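Local coordinates for protein methyltransferase (Pectobacterium atrosepticum SCRI1043, PDB 2P7I) that probably transfers a methyl group from S-adenosylmethionine to an acceptor whose identity is not established, at residues Cys141-Ala146 with Thr176-Thr181; Ile199-Leu204 with Pro234-Ser239. All coordinates share one frame; numbering follows the deposited sequence.

In the fold
The two contacts lie at one end of a sheet with strand order 3-2-1-4-5-7-6, the arrangement of Rossmann-like class I methyltransferases. Contact 1 comes first along the chain and closes before contact 2 opens; their centres are about 10 Å apart. Contact 1 joins the end of strand 135-142 to the start of helix 179-188, which leads into strand 192-201. Contact 2 then pairs the end of that strand with the start of strand 237-245, which inserts antiparallel between 135-142 and 192-201. Asn143 connects the two sites, its ND2 probably donating to Asp235 O and Cys237 O. Contact 1 thus seats the helix, contact 2 pairs the last two strands, and Asn143 joins them.

Contact 1 of 2, residues Cys141-Ala146 with Thr176-Thr181; sequences CPNANA and TYALDT
Ala144 meets Tyr177 and Ala178 where strand 135-142 leaves the sheet through an Asx turn and a type I beta turn from Asn143 to Ala146. The single direct hydrogen bond across the contact runs from Ala144 N to Tyr177 O, at 2.8 Å and 160° at the hydrogen. Ala144 CB touches the same oxygen, Thr176 CG2 at 3.8 Å and Ala178 CB at 4.1 Å; a lone methyl suits this place, where two backbones approach closely. On the strand side, Cys141 SG lies 3.8 Å from Tyr177 CD2, an oblique sulfur-aromatic contact, while the phenol OH bonds to Asp185.

Three waters extend the join, each accepting from one segment and donating to the other. One links Tyr177 N to Pro142 O, a second Leu179 N to Asn143 OD1, and a third Asn145 ND2 to Asp180 OD1. Asn145 ND2 also reaches Asp235.

Behind this layer, Asn143 sets the turn. Its OD1 takes the N-H of Asn145 at 3.0 Å from above the carbonyl plane. An amide suits this position because its ND2 donates to backbone oxygens of Asp235 and Cys237 while OD1 accepts. Ala178, the N-cap of helix 179-188, has no side-chain acceptor for the helix N-H groups, but Leu179 N is met by the water held on Asn143 OD1; Ala178 N itself donates to Thr181 OG1 at 3.1 Å.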
loop_
_atom_site.group_PDB
_atom_site.type_symbol
_atom_site.label_atom_id
_atom_site.label_comp_id
_atom_site.label_asym_id
_atom_site.label_seq_id
_atom_site.Cartn_x
_atom_site.Cartn_y
_atom_site.Cartn_z
ATOM N N CYS B 141 -18.629 2.457 -5.817
ATOM C CA CYS B 141 -19.171 2.564 -4.478
ATOM C C CYS B 141 -18.197 3.282 -3.546
ATOM O O CYS B 141 -16.974 3.259 -3.771
ATOM C CB CYS B 141 -19.392 1.163 -3.916
ATOM S SG CYS B 141 -20.712 0.231 -4.724
ATOM N N PRO B 142 -18.713 3.859 -2.458
ATOM C CA PRO B 142 -17.854 4.405 -1.416
ATOM C C PRO B 142 -16.982 3.296 -0.814
ATOM O O PRO B 142 -17.419 2.177 -0.633
ATOM C CB PRO B 142 -18.849 4.976 -0.390
ATOM C CG PRO B 142 -20.064 4.940 -0.946
ATOM C CD PRO B 142 -20.118 4.046 -2.129
ATOM N N ASN B 143 -15.723 3.590 -0.582
ATOM C CA ASN B 143 -14.759 2.606 -0.146
ATOM C C ASN B 143 -14.580 2.550 1.354
ATOM O O ASN B 143 -14.214 3.550 1.993
ATOM C CB ASN B 143 -13.445 2.974 -0.803
ATOM C CG ASN B 143 -12.329 2.041 -0.495
ATOM O OD1 ASN B 143 -12.547 0.862 -0.150
ATOM N ND2 ASN B 143 -11.109 2.522 -0.685
ATOM N N ALA B 144 -14.733 1.359 1.897
ATOM C CA ALA B 144 -14.496 1.109 3.306
ATOM C C ALA B 144 -13.106 1.484 3.726
ATOM O O ALA B 144 -12.875 1.846 4.883
ATOM C CB ALA B 144 -14.754 -0.365 3.622
ATOM N N ASN B 145 -12.124 1.250 2.845
ATOM C CA ASN B 145 -10.742 1.386 3.198
ATOM C C ASN B 145 -10.165 2.748 2.826
ATOM O O ASN B 145 -8.982 2.927 2.868
ATOM C CB ASN B 145 -9.913 0.288 2.578
ATOM C CG ASN B 145 -10.351 -1.065 3.017
ATOM O OD1 ASN B 145 -11.054 -1.194 4.012
ATOM N ND2 ASN B 145 -9.932 -2.096 2.283
ATOM N N ALA B 146 -11.005 3.707 2.463
ATOM C CA ALA B 146 -10.530 5.047 2.213
ATOM C C ALA B 146 -9.752 5.564 3.407
ATOM O O ALA B 146 -10.123 5.299 4.562
ATOM C CB ALA B 146 -11.732 5.983 1.975
ATOM N N THR B 176 -20.877 -1.500 3.340
ATOM C CA THR B 176 -19.826 -0.582 3.040
ATOM C C THR B 176 -18.823 -1.452 2.345
ATOM O O THR B 176 -18.105 -2.232 3.005
ATOM C CB THR B 176 -19.217 0.018 4.291
ATOM O OG1 THR B 176 -20.257 0.617 5.101
ATOM C CG2 THR B 176 -18.226 1.180 3.924
ATOM N N TYR B 177 -18.823 -1.365 1.022
ATOM C CA TYR B 177 -17.920 -2.157 0.204
ATOM C C TYR B 177 -16.478 -1.768 0.304
ATOM O O TYR B 177 -16.120 -0.630 0.499
ATOM C CB TYR B 177 -18.306 -2.040 -1.267
ATOM C CG TYR B 177 -19.558 -2.849 -1.642
ATOM C CD1 TYR B 177 -19.509 -4.228 -1.740
ATOM C CD2 TYR B 177 -20.780 -2.221 -1.863
ATOM C CE1 TYR B 177 -20.640 -4.972 -2.094
ATOM C CE2 TYR B 177 -21.901 -2.952 -2.214
ATOM C CZ TYR B 177 -21.822 -4.312 -2.342
ATOM O OH TYR B 177 -22.915 -5.050 -2.692
ATOM N N ALA B 178 -15.649 -2.763 0.097
ATOM C CA ALA B 178 -14.218 -2.569 -0.249
ATOM C C ALA B 178 -14.011 -3.359 -1.550
ATOM O O ALA B 178 -14.947 -4.047 -2.041
ATOM C CB ALA B 178 -13.301 -3.085 0.888
ATOM N N LEU B 179 -12.817 -3.311 -2.106
ATOM C CA LEU B 179 -12.566 -4.021 -3.368
ATOM C C LEU B 179 -12.838 -5.507 -3.261
ATOM O O LEU B 179 -13.288 -6.148 -4.229
ATOM C CB LEU B 179 -11.173 -3.717 -3.874
ATOM C CG LEU B 179 -10.973 -2.346 -4.551
ATOM C CD1 LEU B 179 -9.525 -1.952 -4.524
ATOM C CD2 LEU B 179 -11.458 -2.396 -5.983
ATOM N N ASP B 180 -12.594 -6.089 -2.095
ATOM C CA ASP B 180 -12.794 -7.517 -1.951
ATOM C C ASP B 180 -14.267 -7.931 -2.051
ATOM O O ASP B 180 -14.633 -8.879 -2.811
ATOM C CB ASP B 180 -12.061 -8.090 -0.700
ATOM C CG ASP B 180 -12.666 -7.666 0.651
ATOM O OD1 ASP B 180 -12.990 -6.475 0.842
ATOM O OD2 ASP B 180 -12.746 -8.523 1.564
ATOM N N THR B 181 -15.138 -7.234 -1.318
ATOM C CA THR B 181 -16.519 -7.605 -1.269
ATOM C C THR B 181 -17.265 -7.123 -2.514
ATOM O O THR B 181 -18.216 -7.744 -2.966
ATOM C CB THR B 181 -17.184 -7.002 -0.002
ATOM O OG1 THR B 181 -16.846 -5.606 0.092
ATOM C CG2 THR B 181 -16.691 -7.753 1.270
HETATM O O HOH W 1 -19.861 0.911 -0.267
HETATM O O HOH W 2 -11.072 -1.320 -1.251
HETATM O O HOH W 3 -10.683 -5.133 2.536
#

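Contact 2 of 2, residues Ile199-Leu204 with Pro234-Ser239; sequences IFFKAL and PDLCAS
Phe201 and Leu236 lie side by side and point the same way, Phe201 from the end of strand 192-201 at the edge of the Rossmann-like sheet, Leu236 from the 3-10 turn just before strand 237-245. Leu236 CD1 approaches the ring obliquely, 3.9 Å from Phe201 CE2, and Val147 of helix 147-154 packs on both side chains. Phe201 also packs on Val147 of another subunit, and Leu236 on its own counterpart there, so large apolar groups suit this subunit boundary.

Lys202 takes a different course. Its CG is anti to the backbone N (chi1 -171°) and the chain stays extended, so the methylenes run past Ala238, with CD 3.5 Å from Ala238 CB. The small methyl lets the chain lie close, and NZ goes on to bond with Asn206. Cys237 is compact enough to fit against the opposite backbone, its CB 3.5 Å from Ile199 N. Phe200 sends its ring away from this join, edge-to-face with Phe24 and Trp209.

Backbone bonds hold the pair. Ile199 N donates to Ser239 O at 2.9 Å and 173°, answered by a weak bond from Ser239 N to Ile199 O. Ala238 N donates to Phe200 O at 2.8 Å, where the chain turns a corner at Ala238 and Ser239. The chemistry thus divides: these three bonds join the segments, apolar contacts flank them, and other polar groups look outward, the backbones of Phe201 and Lys202 to Cys226 and Ser148, Ser239 OG to His111.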
loop_
_atom_site.group_PDB
_atom_site.type_symbol
_atom_site.label_atom_id
_atom_site.label_comp_id
_atom_site.label_asym_id
_atom_site.label_seq_id
_atom_site.Cartn_x
_atom_site.Cartn_y
_atom_site.Cartn_z
ATOM N N ILE B 199 -10.993 5.994 -7.186
ATOM C CA ILE B 199 -11.203 7.373 -7.556
ATOM C C ILE B 199 -11.001 8.284 -6.343
ATOM O O ILE B 199 -11.808 8.308 -5.412
ATOM C CB ILE B 199 -12.598 7.574 -8.163
ATOM C CG1 ILE B 199 -12.783 6.635 -9.366
ATOM C CG2 ILE B 199 -12.827 9.126 -8.528
ATOM C CD1 ILE B 199 -14.252 6.475 -9.789
ATOM N N PHE B 200 -9.889 9.035 -6.389
ATOM C CA PHE B 200 -9.561 10.136 -5.473
ATOM C C PHE B 200 -8.941 9.682 -4.151
ATOM O O PHE B 200 -9.618 9.139 -3.311
ATOM C CB PHE B 200 -10.750 11.050 -5.170
ATOM C CG PHE B 200 -10.362 12.407 -4.593
ATOM C CD1 PHE B 200 -10.041 13.451 -5.413
ATOM C CD2 PHE B 200 -10.326 12.627 -3.220
ATOM C CE1 PHE B 200 -9.686 14.710 -4.872
ATOM C CE2 PHE B 200 -9.949 13.867 -2.692
ATOM C CZ PHE B 200 -9.623 14.888 -3.506
ATOM N N PHE B 201 -7.666 9.964 -3.975
ATOM C CA PHE B 201 -6.989 9.725 -2.700
ATOM C C PHE B 201 -7.535 10.655 -1.625
ATOM O O PHE B 201 -7.291 11.834 -1.665
ATOM C CB PHE B 201 -5.491 9.892 -2.891
ATOM C CG PHE B 201 -4.655 9.183 -1.839
ATOM C CD1 PHE B 201 -4.598 9.687 -0.543
ATOM C CD2 PHE B 201 -3.937 8.048 -2.148
ATOM C CE1 PHE B 201 -3.832 9.061 0.418
ATOM C CE2 PHE B 201 -3.180 7.414 -1.193
ATOM C CZ PHE B 201 -3.118 7.922 0.082
ATOM N N LYS B 202 -8.262 10.098 -0.649
ATOM C CA LYS B 202 -9.123 10.914 0.247
ATOM C C LYS B 202 -8.631 10.780 1.687
ATOM O O LYS B 202 -8.821 9.735 2.302
ATOM C CB LYS B 202 -10.583 10.441 0.171
ATOM C CG LYS B 202 -11.606 11.334 0.894
ATOM C CD LYS B 202 -12.952 10.641 0.985
ATOM C CE LYS B 202 -13.928 11.450 1.792
ATOM N NZ LYS B 202 -15.225 10.699 1.936
ATOM N N ALA B 203 -7.977 11.816 2.198
ATOM C CA ALA B 203 -7.387 11.773 3.546
ATOM C C ALA B 203 -8.176 12.578 4.584
ATOM O O ALA B 203 -7.906 12.485 5.780
ATOM C CB ALA B 203 -5.950 12.245 3.497
ATOM N N LEU B 204 -9.166 13.327 4.123
ATOM C CA LEU B 204 -10.016 14.145 4.974
ATOM C C LEU B 204 -11.443 13.702 4.800
ATOM O O LEU B 204 -11.806 13.209 3.746
ATOM C CB LEU B 204 -9.925 15.595 4.543
ATOM C CG LEU B 204 -8.594 16.325 4.738
ATOM C CD1 LEU B 204 -8.548 17.570 3.872
ATOM C CD2 LEU B 204 -8.385 16.677 6.195
ATOM N N PRO B 234 -5.569 2.210 -5.315
ATOM C CA PRO B 234 -7.008 2.041 -5.365
ATOM C C PRO B 234 -7.662 1.759 -4.022
ATOM O O PRO B 234 -8.761 2.206 -3.778
ATOM C CB PRO B 234 -7.154 0.857 -6.320
ATOM C CG PRO B 234 -6.039 1.050 -7.276
ATOM C CD PRO B 234 -4.920 1.422 -6.355
ATOM N N ASP B 235 -7.006 0.978 -3.170
ATOM C CA ASP B 235 -7.610 0.510 -1.918
ATOM C C ASP B 235 -7.815 1.651 -0.928
ATOM O O ASP B 235 -8.571 1.488 0.014
ATOM C CB ASP B 235 -6.766 -0.592 -1.287
ATOM C CG ASP B 235 -7.452 -1.247 -0.094
ATOM O OD1 ASP B 235 -8.589 -1.730 -0.228
ATOM O OD2 ASP B 235 -6.826 -1.308 0.974
ATOM N N LEU B 236 -7.102 2.765 -1.114
ATOM C CA LEU B 236 -7.161 3.917 -0.224
ATOM C C LEU B 236 -8.011 5.099 -0.727
ATOM O O LEU B 236 -8.019 6.144 -0.113
ATOM C CB LEU B 236 -5.750 4.424 0.004
ATOM C CG LEU B 236 -4.805 3.439 0.667
ATOM C CD1 LEU B 236 -3.369 4.072 0.857
ATOM C CD2 LEU B 236 -5.386 2.917 1.993
ATOM N N CYS B 237 -8.690 4.936 -1.863
ATOM C CA CYS B 237 -9.421 6.030 -2.487
ATOM C C CYS B 237 -10.782 6.226 -1.847
ATOM O O CYS B 237 -11.273 5.338 -1.143
ATOM C CB CYS B 237 -9.586 5.759 -4.004
ATOM S SG CYS B 237 -8.039 5.892 -4.898
ATOM N N ALA B 238 -11.391 7.380 -2.133
ATOM C CA ALA B 238 -12.748 7.744 -1.666
ATOM C C ALA B 238 -13.762 6.705 -2.142
ATOM O O ALA B 238 -14.594 6.216 -1.361
ATOM C CB ALA B 238 -13.109 9.093 -2.185
ATOM N N SER B 239 -13.662 6.337 -3.419
ATOM C CA SER B 239 -14.619 5.419 -4.050
ATOM C C SER B 239 -13.824 4.424 -4.833
ATOM O O SER B 239 -12.770 4.710 -5.338
ATOM C CB SER B 239 -15.591 6.150 -4.981
ATOM O OG SER B 239 -16.512 6.908 -4.216
#